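Local coordinates for protein glucose 1-dehydrogenase (Haloferax mediterranei, PDB 2B5V) that catalyses the zinc-dependent oxidation of D-glucose to D-glucono-1,5-lactone with NAD+ or, preferably, NADP+ as electron acceptor, at residues G39-V44 / L59-E64. Numbering follows the deposited sequence.
Sequences GTDHEV and LVLGHE
D41 and L61, 6.3 Å apart, are the closest pair of CA atoms between the first turns of helix 39-46 and the chain leaving strand 58-60. Segment 59-64 is extended strand up to V60, and L61 to H63 form a turn or loop in which G62 takes a positive phi of 91°, where a CB would press on the carbonyl oxygen of L61. D41 spans the gap with both carboxylate oxygens. Its CG stands anti to the carbonyl carbon (chi1 -63°), which sends the group off the helix toward the loop. OD1 accepts a bent bond from G62 N at 3.0 Å. The amide meets it on the syn side, 23° out of the carboxylate plane. OD2 takes the backbone amide of D38 and a water at 2.8 Å, and that same water accepts H63 N. Farther along the helix the contact is apolar: V44 CG1 packs against L61 CD2 at 3.7 Å and, less closely, L59 CD2, beside V6 of strand 2-7. At the opposite end T40 OG1 sits 3.2 Å from H63 NE2, which makes a weak hydrogen bond to D38 OD2. An alanine in place of D41 would probably leave the amides of G62 and D38 and the bridging water without their acceptor, freeing the loop that carries H63 to shift. T40 binds substrate, while H63, E64, D38 and E150 bind the catalytic zinc of this enzyme. One buried carboxylate thus ties the backbones at D38 and G62 directly, and at H63 through water, consistent with a second-shell role in spacing two zinc-binding residues.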
ATOM      1  N   GLY A  39      -8.229 -25.043  -0.694  1.00 34.08           N
ATOM      2  CA  GLY A  39      -9.428 -24.499  -1.321  1.00 41.01           C
ATOM      3  C   GLY A  39      -9.398 -24.532  -2.846  1.00 40.43           C
ATOM      4  O   GLY A  39     -10.392 -24.880  -3.490  1.00 41.18           O
ATOM      5  N   THR A  40      -8.259 -24.197  -3.444  1.00 38.05           N
ATOM      6  CA  THR A  40      -8.167 -24.202  -4.904  1.00 28.04           C
ATOM      7  C   THR A  40      -8.497 -25.600  -5.428  1.00 42.08           C
ATOM      8  O   THR A  40      -9.217 -25.743  -6.414  1.00 49.71           O
ATOM      9  CB  THR A  40      -6.745 -23.803  -5.374  1.00 45.75           C
ATOM     10  OG1 THR A  40      -5.809 -24.821  -4.978  1.00 53.96           O
ATOM     11  CG2 THR A  40      -6.336 -22.450  -4.747  1.00 27.31           C
ATOM     12  N   ASP A  41      -7.966 -26.632  -4.777  1.00 38.91           N
ATOM     13  CA  ASP A  41      -8.247 -27.999  -5.196  1.00 47.26           C
ATOM     14  C   ASP A  41      -9.747 -28.249  -5.198  1.00 44.62           C
ATOM     15  O   ASP A  41     -10.272 -28.977  -6.050  1.00 43.51           O
ATOM     16  CB  ASP A  41      -7.575 -28.998  -4.253  1.00 46.80           C
ATOM     17  CG  ASP A  41      -6.071 -28.876  -4.272  1.00 49.14           C
ATOM     18  OD1 ASP A  41      -5.490 -29.219  -5.324  1.00 46.01           O
ATOM     19  OD2 ASP A  41      -5.483 -28.422  -3.253  1.00 33.31           O
ATOM     20  N   HIS A  42     -10.437 -27.668  -4.226  1.00 44.26           N
ATOM     21  CA  HIS A  42     -11.882 -27.841  -4.164  1.00 48.16           C
ATOM     22  C   HIS A  42     -12.543 -27.073  -5.307  1.00 45.11           C
ATOM     23  O   HIS A  42     -13.501 -27.553  -5.910  1.00 43.10           O
ATOM     24  CB  HIS A  42     -12.426 -27.388  -2.807  1.00 38.96           C
ATOM     25  CG  HIS A  42     -12.296 -28.429  -1.739  1.00 41.73           C
ATOM     26  ND1 HIS A  42     -11.416 -28.316  -0.683  1.00 42.53           N
ATOM     27  CD2 HIS A  42     -12.941 -29.607  -1.563  1.00 37.34           C
ATOM     28  CE1 HIS A  42     -11.525 -29.378   0.098  1.00 29.64           C
ATOM     29  NE2 HIS A  42     -12.443 -30.178  -0.415  1.00 53.34           N
ATOM     30  N   GLU A  43     -12.020 -25.891  -5.607  1.00 43.54           N
ATOM     31  CA  GLU A  43     -12.550 -25.092  -6.707  1.00 57.73           C
ATOM     32  C   GLU A  43     -12.527 -25.930  -7.984  1.00 59.92           C
ATOM     33  O   GLU A  43     -13.522 -25.987  -8.716  1.00 56.08           O
ATOM     34  CB  GLU A  43     -11.703 -23.838  -6.924  1.00 53.25           C
ATOM     35  CG  GLU A  43     -12.375 -22.548  -6.477  1.00 80.63           C
ATOM     36  CD  GLU A  43     -12.353 -22.357  -4.976  1.00 90.95           C
ATOM     37  OE1 GLU A  43     -12.847 -23.251  -4.250  1.00 99.46           O
ATOM     38  OE2 GLU A  43     -11.839 -21.306  -4.525  1.00 92.89           O
ATOM     39  N   VAL A  44     -11.386 -26.570  -8.247  1.00 53.11           N
ATOM     40  CA  VAL A  44     -11.240 -27.413  -9.424  1.00 47.58           C
ATOM     41  C   VAL A  44     -12.285 -28.521  -9.374  1.00 54.00           C
ATOM     42  O   VAL A  44     -13.085 -28.680 -10.295  1.00 59.81           O
ATOM     43  CB  VAL A  44      -9.830 -28.047  -9.504  1.00 56.40           C
ATOM     44  CG1 VAL A  44      -9.761 -29.030 -10.671  1.00 44.18           C
ATOM     45  CG2 VAL A  44      -8.775 -26.962  -9.679  1.00 33.59           C
ATOM     46  N   LEU A  59      -6.444 -32.806 -15.082  1.00 37.16           N
ATOM     47  CA  LEU A  59      -5.512 -31.973 -14.334  1.00 31.33           C
ATOM     48  C   LEU A  59      -5.150 -32.690 -13.031  1.00 33.39           C
ATOM     49  O   LEU A  59      -6.010 -32.964 -12.194  1.00 29.15           O
ATOM     50  CB  LEU A  59      -6.129 -30.602 -14.020  1.00 31.69           C
ATOM     51  CG  LEU A  59      -5.441 -29.756 -12.921  1.00 42.21           C
ATOM     52  CD1 LEU A  59      -4.028 -29.424 -13.311  1.00 23.96           C
ATOM     53  CD2 LEU A  59      -6.214 -28.482 -12.676  1.00 27.97           C
ATOM     54  N   VAL A  60      -3.883 -33.039 -12.869  1.00 30.40           N
ATOM     55  CA  VAL A  60      -3.464 -33.659 -11.625  1.00 28.61           C
ATOM     56  C   VAL A  60      -3.483 -32.536 -10.560  1.00 28.89           C
ATOM     57  O   VAL A  60      -2.907 -31.457 -10.769  1.00 23.84           O
ATOM     58  CB  VAL A  60      -2.056 -34.222 -11.749  1.00 28.41           C
ATOM     59  CG1 VAL A  60      -1.584 -34.722 -10.381  1.00 18.77           C
ATOM     60  CG2 VAL A  60      -2.058 -35.364 -12.778  1.00 27.16           C
ATOM     61  N   LEU A  61      -4.133 -32.807  -9.431  1.00 34.65           N
ATOM     62  CA  LEU A  61      -4.297 -31.828  -8.353  1.00 29.09           C
ATOM     63  C   LEU A  61      -3.086 -31.642  -7.422  1.00 24.14           C
ATOM     64  O   LEU A  61      -2.084 -32.358  -7.517  1.00 23.04           O
ATOM     65  CB  LEU A  61      -5.520 -32.231  -7.502  1.00 28.14           C
ATOM     66  CG  LEU A  61      -6.848 -32.420  -8.253  1.00 33.78           C
ATOM     67  CD1 LEU A  61      -7.975 -32.750  -7.271  1.00 30.44           C
ATOM     68  CD2 LEU A  61      -7.183 -31.138  -9.018  1.00 29.47           C
ATOM     69  N   GLY A  62      -3.202 -30.665  -6.526  1.00 25.91           N
ATOM     70  CA  GLY A  62      -2.178 -30.435  -5.532  1.00 27.47           C
ATOM     71  C   GLY A  62      -1.036 -29.476  -5.790  1.00 26.80           C
ATOM     72  O   GLY A  62      -0.274 -29.665  -6.739  1.00 25.81           O
ATOM     73  N   HIS A  63      -0.894 -28.466  -4.927  1.00 20.12           N
ATOM     74  CA  HIS A  63       0.213 -27.542  -5.074  1.00 26.18           C
ATOM     75  C   HIS A  63       1.032 -27.413  -3.782  1.00 26.10           C
ATOM     76  O   HIS A  63       2.073 -26.780  -3.804  1.00 24.80           O
ATOM     77  CB  HIS A  63      -0.287 -26.161  -5.533  1.00 18.20           C
ATOM     78  CG  HIS A  63      -1.252 -25.520  -4.576  1.00 24.10           C
ATOM     79  ND1 HIS A  63      -0.864 -24.594  -3.632  1.00 28.71           N
ATOM     80  CD2 HIS A  63      -2.594 -25.658  -4.433  1.00 20.57           C
ATOM     81  CE1 HIS A  63      -1.925 -24.182  -2.953  1.00 20.57           C
ATOM     82  NE2 HIS A  63      -2.987 -24.814  -3.420  1.00 29.81           N
ATOM     83  N   GLU A  64       0.574 -28.018  -2.678  1.00 23.83           N
ATOM     84  CA  GLU A  64       1.304 -27.967  -1.392  1.00 25.05           C
ATOM     85  C   GLU A  64       1.920 -29.355  -1.200  1.00 29.13           C
ATOM     86  O   GLU A  64       1.244 -30.285  -0.759  1.00 25.59           O
ATOM     87  CB  GLU A  64       0.357 -27.701  -0.221  1.00 16.20           C
ATOM     88  CG  GLU A  64      -0.471 -26.426  -0.380  1.00 23.43           C
ATOM     89  CD  GLU A  64      -1.460 -26.276   0.738  1.00 29.92           C
ATOM     90  OE1 GLU A  64      -2.006 -25.161   0.928  1.00 33.97           O
ATOM     91  OE2 GLU A  64      -1.691 -27.305   1.422  1.00 31.19           O
TER
HETATM   92  O   HOH W   1      -2.749 -28.453  -2.707  1.00 24.32           O